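Local structure of protein HRI1 (Saccharomyces cerevisiae, 3RBY) at residues F51-A56 and F76-D81; I34-F39 and F194-E199; K217-Y222 and S229-N234; E223-G228 and W238-Y243. The protein is of unknown function and not essential, but interacts with the protein kinase HRR25 and may interact with SEC72. All coordinates share one frame; numbering follows the deposited sequence.

Interactions 1 and 2 lie in the core, their centres about 8 Å from the centre of the chain, whereas the centres of interactions 3 and 4 are about 19 Å from it, the third partly buried and the fourth at the surface. Strands 33-38 and 51-57, neighbours in the larger antiparallel sheet, join the first two. Interaction 2 then reaches across to the smaller sheet, where Ile195 packs on Ile218 of interaction 3. The hairpin of strands 230-233 and 236-244 holds interactions 3 and 4 together, with successive parts of one loop, 217-222 and 223-228, lying against the two strands. Chemistry follows place: aromatic rings and a buried arginine inside, and outside a proline, lysine chains and backbone carbonyls, with one tyrosine ring.

Interaction 1 of 4, residues F51-A56 and F76-D81; sequences FEWAFA and FNFWLD
Trp53, Phe55 and Phe78 form an aromatic cluster that carries the apolar part of the contact. The indole of Trp53 turns its edge toward Phe78 in an offset edge-to-face pair, the planes at 90° and Trp53 CH2 3.7 Å from Phe78 CE1. Phe78 also meets Phe55: its CE2 lies over one face, toward the rim, 3.4 Å from Phe55 CD2, with the two rings inclined at 39°. On the opposite face of the sheet from Phe55, Ala56 CB rests 4.0 Å from Leu80 CB.

One side-chain hydrogen bond joins the segments. Trp53 NE1 donates to Asp81 OD1 at 2.9 Å, nearly in the indole plane but from above the plane of the carboxylate. Asp81 CG stands anti to its backbone N (chi1 -180°), which carries it toward the indole. The same OD1 takes a weak bond from Asn83 N, as Asp81 is the N-cap of helix 82-86. A phenylalanine in place of Trp53 would have no N-H for OD1 and would probably leave the carboxylate freer to turn.

The backbones pair antiparallel. Ala56 N donates to Leu80 O at 3.2 Å, and Leu80 N returns a bond of 3.0 Å to Ala56 O, which also receives a weak one from Trp79 N. With Trp79 and Leu80 both facing Ala56, this is a classic beta bulge, placed where short strand 80-81 ends the larger sheet.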
# COMPACT_ATOMS: atom_id res chain seq x y z
N PHE A 51 17.65 -11.98 -2.84
CA PHE A 51 17.10 -10.83 -3.55
C PHE A 51 16.50 -11.27 -4.87
O PHE A 51 17.12 -12.08 -5.58
CB PHE A 51 18.19 -9.82 -3.86
CG PHE A 51 18.92 -9.32 -2.65
CD1 PHE A 51 20.10 -9.93 -2.23
CD2 PHE A 51 18.43 -8.24 -1.93
CE1 PHE A 51 20.78 -9.46 -1.11
CE2 PHE A 51 19.10 -7.77 -0.82
CZ PHE A 51 20.27 -8.38 -0.40
N GLU A 52 15.34 -10.72 -5.20
CA GLU A 52 14.72 -10.99 -6.49
C GLU A 52 15.55 -10.22 -7.51
O GLU A 52 15.74 -10.68 -8.64
CB GLU A 52 13.23 -10.66 -6.44
CG GLU A 52 12.60 -10.40 -7.80
CD GLU A 52 11.17 -9.90 -7.69
OE1 GLU A 52 10.96 -8.68 -7.86
OE2 GLU A 52 10.27 -10.72 -7.43
N TRP A 53 16.04 -9.06 -7.10
CA TRP A 53 16.86 -8.21 -7.96
C TRP A 53 17.32 -6.97 -7.20
O TRP A 53 16.86 -6.70 -6.09
CB TRP A 53 15.99 -7.80 -9.15
CG TRP A 53 16.75 -7.14 -10.25
CD1 TRP A 53 18.06 -7.34 -10.58
CD2 TRP A 53 16.26 -6.15 -11.17
NE1 TRP A 53 18.41 -6.55 -11.65
CE2 TRP A 53 17.32 -5.81 -12.02
CE3 TRP A 53 15.02 -5.53 -11.34
CZ2 TRP A 53 17.19 -4.87 -13.04
CZ3 TRP A 53 14.89 -4.59 -12.36
CH2 TRP A 53 15.96 -4.27 -13.19
N ALA A 54 18.23 -6.21 -7.81
CA ALA A 54 18.75 -4.99 -7.21
C ALA A 54 19.44 -4.14 -8.26
O ALA A 54 20.18 -4.66 -9.10
CB ALA A 54 19.70 -5.32 -6.08
N PHE A 55 19.22 -2.83 -8.22
CA PHE A 55 19.81 -1.93 -9.20
C PHE A 55 19.94 -0.53 -8.63
O PHE A 55 19.31 -0.20 -7.61
CB PHE A 55 19.04 -1.93 -10.52
CG PHE A 55 17.62 -1.39 -10.44
CD1 PHE A 55 16.53 -2.26 -10.46
CD2 PHE A 55 17.38 -0.02 -10.38
CE1 PHE A 55 15.21 -1.77 -10.41
CE2 PHE A 55 16.07 0.48 -10.33
CZ PHE A 55 14.98 -0.40 -10.35
N ALA A 56 20.77 0.28 -9.28
CA ALA A 56 21.01 1.64 -8.84
C ALA A 56 21.66 2.42 -9.98
O ALA A 56 22.21 1.82 -10.92
CB ALA A 56 21.90 1.65 -7.60
N PHE A 76 15.87 3.71 -18.49
CA PHE A 76 16.96 3.30 -17.61
C PHE A 76 18.10 2.63 -18.34
O PHE A 76 17.89 1.73 -19.15
CB PHE A 76 16.46 2.32 -16.53
CG PHE A 76 15.55 2.95 -15.51
CD1 PHE A 76 14.18 2.93 -15.68
CD2 PHE A 76 16.07 3.56 -14.37
CE1 PHE A 76 13.34 3.51 -14.75
CE2 PHE A 76 15.24 4.14 -13.43
CZ PHE A 76 13.87 4.12 -13.61
N ASN A 77 19.31 3.07 -18.02
CA ASN A 77 20.51 2.30 -18.31
C ASN A 77 21.27 2.09 -17.01
O ASN A 77 22.11 2.92 -16.63
CB ASN A 77 21.38 3.00 -19.37
CG ASN A 77 20.75 2.93 -20.75
OD1 ASN A 77 20.09 3.88 -21.18
ND2 ASN A 77 20.93 1.80 -21.44
N PHE A 78 20.97 1.00 -16.33
CA PHE A 78 21.43 0.81 -14.95
C PHE A 78 22.94 0.86 -14.77
O PHE A 78 23.71 0.38 -15.61
CB PHE A 78 20.88 -0.52 -14.41
CG PHE A 78 19.38 -0.59 -14.47
CD1 PHE A 78 18.74 -1.51 -15.30
CD2 PHE A 78 18.60 0.28 -13.72
CE1 PHE A 78 17.35 -1.56 -15.36
CE2 PHE A 78 17.22 0.24 -13.78
CZ PHE A 78 16.59 -0.69 -14.60
N TRP A 79 23.36 1.45 -13.67
CA TRP A 79 24.77 1.39 -13.27
C TRP A 79 25.02 0.04 -12.58
O TRP A 79 25.82 -0.78 -13.05
CB TRP A 79 25.07 2.55 -12.32
CG TRP A 79 26.50 2.63 -11.89
CD1 TRP A 79 27.59 2.17 -12.57
CD2 TRP A 79 26.99 3.19 -10.66
NE1 TRP A 79 28.73 2.41 -11.84
CE2 TRP A 79 28.39 3.04 -10.67
CE3 TRP A 79 26.39 3.81 -9.57
CZ2 TRP A 79 29.20 3.49 -9.62
CZ3 TRP A 79 27.19 4.26 -8.53
CH2 TRP A 79 28.58 4.09 -8.56
N LEU A 80 24.33 -0.17 -11.46
CA LEU A 80 24.25 -1.49 -10.84
C LEU A 80 23.09 -2.27 -11.45
O LEU A 80 21.97 -1.76 -11.49
CB LEU A 80 24.00 -1.33 -9.33
CG LEU A 80 24.27 -2.45 -8.32
CD1 LEU A 80 23.13 -2.52 -7.30
CD2 LEU A 80 24.48 -3.80 -9.00
N ASP A 81 23.36 -3.48 -11.91
CA ASP A 81 22.30 -4.43 -12.30
C ASP A 81 22.77 -5.85 -11.96
O ASP A 81 23.57 -6.43 -12.70
CB ASP A 81 21.99 -4.33 -13.79
CG ASP A 81 20.90 -5.28 -14.23
OD1 ASP A 81 20.64 -6.28 -13.52
OD2 ASP A 81 20.30 -5.04 -15.31

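Interaction 2 of 4, residues I34-F39 and F194-E199; sequences ISLRPF and FIRLLE
Leu36 is in the middle of the contact and sends its two methyls to different partners. With CG anti to the carbonyl carbon (chi1 -59°), the branch point is directed toward strand 194-199; CD2 lies 3.6 Å from Phe194 CD1, while CD1 rests 3.5 Å from the backbone carbonyl Ile195 O. Farther along the strand, the side chains of Pro38 and Arg196 cross at about a right angle, Pro38 CG lying 3.2 Å from Arg196 NH1. The other terminal nitrogen, Arg196 NH2, is 4.0 Å from Leu36 CB. The arginine chain is bent at chi2 and again at chi3 (-82°), which turns NE aside from the run of the methylenes.

What positions the guanidinium lies in the next shell. NH1 donates to Phe22 O and NH2 to Gln178 OE1, and the ring of Phe22 adds a cation-pi contact. Phe194, for its part, meets the ring of Phe51. On the far side of strand 34-38, Arg37 grips Ser35 OG side-on with NE and NH2, so the two arginines serve different faces.

The strand axes come no nearer than 9.1 Å and cross at 94°, so the sheets pack through side chains that meet each other and the opposite backbone, without backbone pairing. The positive charge of Arg196 is met by two neutral oxygens, Phe22 O and Gln178 OE1, and by the Phe22 ring, which would probably soften the cost of burying it.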
# COMPACT_ATOMS: atom_id res chain seq x y z
N ILE A 34 18.29 3.99 -6.11
CA ILE A 34 18.62 2.59 -5.80
C ILE A 34 17.32 1.83 -5.51
O ILE A 34 16.36 2.39 -4.98
CB ILE A 34 19.56 2.49 -4.59
CG1 ILE A 34 19.96 1.04 -4.33
CG2 ILE A 34 18.91 3.07 -3.36
CD1 ILE A 34 21.21 0.92 -3.47
N SER A 35 17.29 0.55 -5.86
CA SER A 35 16.14 -0.29 -5.58
C SER A 35 16.60 -1.66 -5.08
O SER A 35 17.19 -2.42 -5.83
CB SER A 35 15.25 -0.43 -6.83
OG SER A 35 14.02 -1.08 -6.53
N LEU A 36 16.35 -1.95 -3.79
CA LEU A 36 16.72 -3.24 -3.19
C LEU A 36 15.47 -4.10 -3.08
O LEU A 36 14.42 -3.61 -2.62
CB LEU A 36 17.37 -3.05 -1.82
CG LEU A 36 18.64 -2.19 -1.86
CD1 LEU A 36 19.29 -2.06 -0.48
CD2 LEU A 36 19.62 -2.75 -2.89
N ARG A 37 15.56 -5.36 -3.52
CA ARG A 37 14.36 -6.21 -3.60
C ARG A 37 14.52 -7.55 -2.86
O ARG A 37 14.34 -8.62 -3.45
CB ARG A 37 13.94 -6.39 -5.06
CG ARG A 37 13.94 -5.03 -5.83
CD ARG A 37 13.18 -5.02 -7.16
NE ARG A 37 13.02 -3.64 -7.61
CZ ARG A 37 12.34 -3.24 -8.68
NH1 ARG A 37 11.73 -4.12 -9.47
NH2 ARG A 37 12.25 -1.94 -8.97
N PRO A 38 14.83 -7.49 -1.56
CA PRO A 38 15.04 -8.72 -0.78
C PRO A 38 13.75 -9.54 -0.73
O PRO A 38 12.69 -8.94 -0.57
CB PRO A 38 15.39 -8.20 0.62
CG PRO A 38 14.69 -6.86 0.69
CD PRO A 38 14.71 -6.30 -0.71
N PHE A 39 13.83 -10.86 -0.89
CA PHE A 39 12.66 -11.72 -0.67
C PHE A 39 12.23 -11.66 0.79
O PHE A 39 13.07 -11.48 1.69
CB PHE A 39 13.00 -13.17 -0.99
CG PHE A 39 13.27 -13.42 -2.43
CD1 PHE A 39 14.53 -13.84 -2.85
CD2 PHE A 39 12.27 -13.25 -3.38
CE1 PHE A 39 14.77 -14.08 -4.20
CE2 PHE A 39 12.50 -13.48 -4.72
CZ PHE A 39 13.75 -13.90 -5.14
N PHE A 194 25.05 -4.99 0.30
CA PHE A 194 23.90 -4.10 0.37
C PHE A 194 23.57 -3.81 1.82
O PHE A 194 23.83 -4.63 2.70
CB PHE A 194 22.66 -4.71 -0.27
CG PHE A 194 22.86 -5.16 -1.69
CD1 PHE A 194 22.90 -4.23 -2.73
CD2 PHE A 194 22.99 -6.51 -2.00
CE1 PHE A 194 23.08 -4.64 -4.06
CE2 PHE A 194 23.17 -6.94 -3.31
CZ PHE A 194 23.22 -6.00 -4.35
N ILE A 195 22.99 -2.65 2.08
CA ILE A 195 22.44 -2.38 3.39
C ILE A 195 21.14 -1.61 3.27
O ILE A 195 20.95 -0.81 2.33
CB ILE A 195 23.41 -1.56 4.24
CG1 ILE A 195 23.77 -0.28 3.50
CG2 ILE A 195 24.66 -2.37 4.53
CD1 ILE A 195 24.25 0.83 4.42
N ARG A 196 20.24 -1.89 4.20
CA ARG A 196 19.05 -1.09 4.40
C ARG A 196 19.09 -0.72 5.86
O ARG A 196 19.08 -1.59 6.74
CB ARG A 196 17.79 -1.89 4.08
CG ARG A 196 16.95 -1.26 3.01
CD ARG A 196 15.51 -1.17 3.42
NE ARG A 196 14.80 -2.43 3.22
CZ ARG A 196 14.37 -2.91 2.05
NH1 ARG A 196 13.73 -4.06 2.03
NH2 ARG A 196 14.57 -2.27 0.90
N LEU A 197 19.19 0.58 6.13
CA LEU A 197 19.40 1.05 7.48
C LEU A 197 18.25 1.98 7.83
O LEU A 197 17.79 2.74 6.98
CB LEU A 197 20.71 1.83 7.53
CG LEU A 197 21.88 1.40 8.40
CD1 LEU A 197 22.91 2.52 8.35
CD2 LEU A 197 21.46 1.11 9.84
N LEU A 198 17.79 1.93 9.08
CA LEU A 198 16.70 2.79 9.51
C LEU A 198 17.11 3.53 10.77
O LEU A 198 17.51 2.90 11.77
CB LEU A 198 15.43 1.96 9.76
CG LEU A 198 14.16 2.66 10.26
CD1 LEU A 198 13.61 3.62 9.22
CD2 LEU A 198 13.10 1.62 10.65
N GLU A 199 17.04 4.86 10.73
CA GLU A 199 17.24 5.66 11.94
C GLU A 199 15.90 5.80 12.66
O GLU A 199 15.00 6.50 12.19
CB GLU A 199 17.86 7.03 11.64
CG GLU A 199 17.85 7.96 12.87
CD GLU A 199 18.49 9.32 12.61
OE1 GLU A 199 17.99 10.34 13.17
OE2 GLU A 199 19.50 9.37 11.87

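Interaction 3 of 4, residues K217-Y222 and S229-N234; sequences KIPQSY and STVTSN
Lys217, Pro219, Val231 and Ser233 make a partly buried contact in which the loop 217-222 lies against strand 230-233, the outermost strand at one end of the smaller sheet. The two ranges share no hydrogen bond and touch by van der Waals packing and a C-H...O contact.

At one end the lysine runs past backbone carbonyls. Lys217 CA points its hydrogen at Ser233 O across 3.5 Å, and Lys217 CB is 3.7 Å from that same oxygen. Lys217 CG then passes 3.8 Å from Asn234 O and 4.0 Å from Asn234 CB. Beyond it the chain stays extended until chi4 (92°), where NZ bends aside; its salt bridge is with Glu214.

Ser233 answers from the strand. Its CB packs 3.5 Å from Lys217 O, and OG, anti to the backbone N (chi1 -175°), lies 3.6 Å from Lys217 CA while it is hydrogen-bonded to Asn216 O. Lys217 O has its own donor in Trp238 NE1, on the adjoining strand.

The other end is apolar: Pro219 CB sits 4.0 Å from Val231 CG1, the two side chains meeting at a slant, and both rest on Leu159 of strand 156-161. Tyr222 OH reaches back with a weak bond to Pro219 O.

The polar groups of Lys217 and Ser233 thus find their partners in Glu214, Asn216 and Trp238, so the hold between loop and strand comes from close fit, with the directional bonds placed around it.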
# COMPACT_ATOMS: atom_id res chain seq x y z
N LYS A 217 32.50 -1.16 5.25
CA LYS A 217 33.15 -0.14 4.42
C LYS A 217 32.11 0.84 3.85
O LYS A 217 32.44 1.68 3.01
CB LYS A 217 33.95 -0.76 3.28
CG LYS A 217 35.23 -1.50 3.66
CD LYS A 217 35.82 -2.18 2.40
CE LYS A 217 37.26 -2.68 2.59
NZ LYS A 217 37.32 -4.10 3.04
N ILE A 218 30.87 0.70 4.31
CA ILE A 218 29.79 1.60 3.90
C ILE A 218 29.43 2.55 5.03
O ILE A 218 29.09 2.11 6.14
CB ILE A 218 28.55 0.83 3.51
CG1 ILE A 218 28.93 -0.31 2.56
CG2 ILE A 218 27.54 1.77 2.89
CD1 ILE A 218 27.74 -0.96 1.87
N PRO A 219 29.50 3.86 4.77
CA PRO A 219 29.25 4.85 5.82
C PRO A 219 27.81 4.71 6.34
O PRO A 219 26.90 4.43 5.56
CB PRO A 219 29.47 6.20 5.11
CG PRO A 219 30.27 5.85 3.85
CD PRO A 219 29.77 4.48 3.46
N GLN A 220 27.63 4.88 7.65
CA GLN A 220 26.36 4.60 8.32
C GLN A 220 25.86 5.82 9.09
O GLN A 220 24.84 5.76 9.77
CB GLN A 220 26.52 3.40 9.29
CG GLN A 220 26.73 2.03 8.63
CD GLN A 220 27.67 1.11 9.43
OE1 GLN A 220 27.65 1.10 10.67
NE2 GLN A 220 28.48 0.33 8.71
N SER A 221 26.60 6.92 9.00
CA SER A 221 26.23 8.15 9.69
C SER A 221 26.47 9.33 8.76
O SER A 221 27.52 9.40 8.10
CB SER A 221 27.06 8.32 10.97
OG SER A 221 26.95 9.64 11.49
N TYR A 222 25.53 10.26 8.70
CA TYR A 222 25.59 11.32 7.70
C TYR A 222 25.51 12.69 8.36
O TYR A 222 25.23 13.70 7.71
CB TYR A 222 24.49 11.09 6.67
CG TYR A 222 24.41 9.61 6.37
CD1 TYR A 222 23.48 8.81 7.00
CD2 TYR A 222 25.33 9.01 5.53
CE1 TYR A 222 23.43 7.45 6.76
CE2 TYR A 222 25.29 7.66 5.28
CZ TYR A 222 24.34 6.88 5.90
OH TYR A 222 24.30 5.52 5.64
N SER A 229 32.26 16.61 0.71
CA SER A 229 33.00 15.91 1.76
C SER A 229 33.50 14.56 1.27
O SER A 229 32.83 13.85 0.50
CB SER A 229 32.13 15.67 3.00
OG SER A 229 31.71 16.88 3.61
N THR A 230 34.68 14.18 1.74
CA THR A 230 35.14 12.81 1.58
C THR A 230 34.95 12.06 2.90
O THR A 230 35.35 12.52 3.98
CB THR A 230 36.60 12.74 1.11
OG1 THR A 230 36.66 13.09 -0.28
CG2 THR A 230 37.16 11.34 1.31
N VAL A 231 34.30 10.91 2.82
CA VAL A 231 34.10 10.10 4.00
C VAL A 231 34.82 8.78 3.81
O VAL A 231 34.62 8.10 2.79
CB VAL A 231 32.61 9.85 4.25
CG1 VAL A 231 32.43 8.92 5.45
CG2 VAL A 231 31.90 11.18 4.47
N THR A 232 35.66 8.43 4.78
CA THR A 232 36.40 7.17 4.72
C THR A 232 35.90 6.16 5.77
O THR A 232 35.90 6.43 6.98
CB THR A 232 37.92 7.38 4.84
OG1 THR A 232 38.37 8.30 3.84
CG2 THR A 232 38.66 6.04 4.68
N SER A 233 35.47 5.01 5.27
CA SER A 233 35.00 3.93 6.13
C SER A 233 35.90 2.71 5.90
O SER A 233 35.80 2.05 4.86
CB SER A 233 33.55 3.57 5.80
OG SER A 233 33.06 2.59 6.69
N ASN A 234 36.78 2.43 6.86
CA ASN A 234 37.69 1.29 6.76
C ASN A 234 38.49 1.29 5.46
O ASN A 234 38.45 0.32 4.69
CB ASN A 234 36.93 -0.04 6.92
CG ASN A 234 36.67 -0.38 8.39
OD1 ASN A 234 35.51 -0.49 8.81
ND2 ASN A 234 37.74 -0.56 9.16

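Interaction 4 of 4, residues E223-G228 and W238-Y243; sequences ENLKKG and WEVIEY
A backbone carbonyl, Leu225 O, sits over the face of the Tyr243 ring, 3.3 Å from Tyr243 CE2 and offset toward the rim. Tyr243 follows directly on a classic beta bulge of strand 236-244, in which Ile241 and Glu242 both face Val158, and the loop 223-228 wraps over this part of the smaller sheet. Lys226 CA covers the same ring face in a CH-pi contact, 4.2 Å from the Tyr243 ring centroid, while Leu225 CB touches Tyr243 CE1 at 3.6 Å. The ring hydroxyl is hydrogen-bonded to Tyr222 O. An alanine at Tyr243 would remove the ring, probably leaving Tyr222 O without this mate and a gap beneath Leu225 and Lys226.

Val240, earlier on the same strand, also faces the loop: its CG2 lies 3.8 Å from Leu225 CD1, and its CB is 3.4 Å from Lys226 O. Lys227 stretches over the bulge with its chain extended beyond CG, bringing CE to 3.3 Å from Ile241 O. Gly228 takes a positive phi of 96°, where a CB would jam against the preceding carbonyl, and its N donates an almost straight bond (168°) to Val240 O at 2.8 Å, in the plane of that carbonyl.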
# COMPACT_ATOMS: atom_id res chain seq x y z
N GLU A 223 25.80 12.69 9.66
CA GLU A 223 25.87 13.92 10.43
C GLU A 223 27.12 14.73 10.12
O GLU A 223 28.22 14.18 9.91
CB GLU A 223 25.81 13.60 11.94
CG GLU A 223 24.46 13.04 12.38
CD GLU A 223 23.28 13.81 11.78
OE1 GLU A 223 22.96 14.92 12.25
OE2 GLU A 223 22.67 13.29 10.82
N ASN A 224 26.95 16.05 10.07
CA ASN A 224 28.08 16.96 9.97
C ASN A 224 28.97 16.66 8.77
O ASN A 224 30.21 16.62 8.86
CB ASN A 224 28.88 16.96 11.28
CG ASN A 224 27.99 17.22 12.50
OD1 ASN A 224 27.58 18.35 12.75
ND2 ASN A 224 27.70 16.17 13.26
N LEU A 225 28.32 16.45 7.63
CA LEU A 225 29.00 16.33 6.36
C LEU A 225 28.58 17.53 5.53
O LEU A 225 27.71 18.30 5.95
CB LEU A 225 28.60 15.04 5.67
CG LEU A 225 29.02 13.75 6.36
CD1 LEU A 225 28.54 12.54 5.55
CD2 LEU A 225 30.53 13.71 6.51
N LYS A 226 29.19 17.71 4.37
CA LYS A 226 28.66 18.68 3.41
C LYS A 226 28.90 18.14 2.02
O LYS A 226 29.63 17.15 1.86
CB LYS A 226 29.27 20.07 3.59
CG LYS A 226 30.78 20.09 3.63
CD LYS A 226 31.32 21.52 3.83
CE LYS A 226 32.84 21.51 3.89
NZ LYS A 226 33.32 20.50 4.89
N LYS A 227 28.26 18.75 1.03
CA LYS A 227 28.42 18.30 -0.34
C LYS A 227 29.89 18.45 -0.69
O LYS A 227 30.49 19.50 -0.45
CB LYS A 227 27.56 19.11 -1.31
CG LYS A 227 27.60 18.56 -2.73
CD LYS A 227 26.66 19.33 -3.67
CE LYS A 227 26.68 18.69 -5.06
NZ LYS A 227 25.74 19.37 -6.03
N GLY A 228 30.48 17.39 -1.24
CA GLY A 228 31.89 17.41 -1.57
C GLY A 228 32.79 16.80 -0.50
O GLY A 228 33.95 16.50 -0.78
N TRP A 238 34.41 7.54 0.16
CA TRP A 238 33.19 7.90 -0.52
C TRP A 238 33.16 9.41 -0.60
O TRP A 238 33.70 10.08 0.28
CB TRP A 238 31.97 7.45 0.28
CG TRP A 238 31.92 5.98 0.47
CD1 TRP A 238 32.77 5.21 1.23
CD2 TRP A 238 30.96 5.09 -0.10
NE1 TRP A 238 32.40 3.89 1.15
CE2 TRP A 238 31.29 3.79 0.35
CE3 TRP A 238 29.86 5.26 -0.94
CZ2 TRP A 238 30.54 2.66 -0.02
CZ3 TRP A 238 29.12 4.15 -1.32
CH2 TRP A 238 29.47 2.86 -0.86
N GLU A 239 32.52 9.92 -1.65
CA GLU A 239 32.29 11.35 -1.79
C GLU A 239 30.80 11.63 -1.60
O GLU A 239 29.94 10.93 -2.15
CB GLU A 239 32.74 11.81 -3.19
CG GLU A 239 32.81 13.33 -3.36
CD GLU A 239 32.90 13.77 -4.82
OE1 GLU A 239 32.66 14.98 -5.10
OE2 GLU A 239 33.20 12.91 -5.69
N VAL A 240 30.49 12.64 -0.79
CA VAL A 240 29.11 13.13 -0.67
C VAL A 240 28.77 13.93 -1.92
O VAL A 240 29.19 15.08 -2.07
CB VAL A 240 28.96 14.08 0.53
CG1 VAL A 240 27.56 14.72 0.51
CG2 VAL A 240 29.22 13.35 1.85
N ILE A 241 28.00 13.34 -2.84
CA ILE A 241 27.69 14.04 -4.10
C ILE A 241 26.37 14.79 -4.05
O ILE A 241 25.98 15.49 -5.01
CB ILE A 241 27.70 13.07 -5.29
CG1 ILE A 241 26.54 12.08 -5.16
CG2 ILE A 241 29.04 12.35 -5.37
CD1 ILE A 241 26.34 11.15 -6.39
N GLU A 242 25.66 14.64 -2.93
CA GLU A 242 24.40 15.33 -2.71
C GLU A 242 24.20 15.48 -1.19
O GLU A 242 24.39 14.52 -0.42
CB GLU A 242 23.24 14.54 -3.34
CG GLU A 242 21.87 15.20 -3.12
CD GLU A 242 20.72 14.44 -3.78
OE1 GLU A 242 20.98 13.49 -4.57
OE2 GLU A 242 19.55 14.78 -3.52
N TYR A 243 23.83 16.68 -0.76
CA TYR A 243 23.59 16.93 0.65
C TYR A 243 22.50 17.98 0.88
O TYR A 243 22.80 19.15 1.15
CB TYR A 243 24.89 17.35 1.34
CG TYR A 243 24.88 17.15 2.84
CD1 TYR A 243 25.14 15.90 3.39
CD2 TYR A 243 24.59 18.20 3.71
CE1 TYR A 243 25.13 15.69 4.77
CE2 TYR A 243 24.58 18.01 5.10
CZ TYR A 243 24.85 16.75 5.62
OH TYR A 243 24.84 16.55 7.00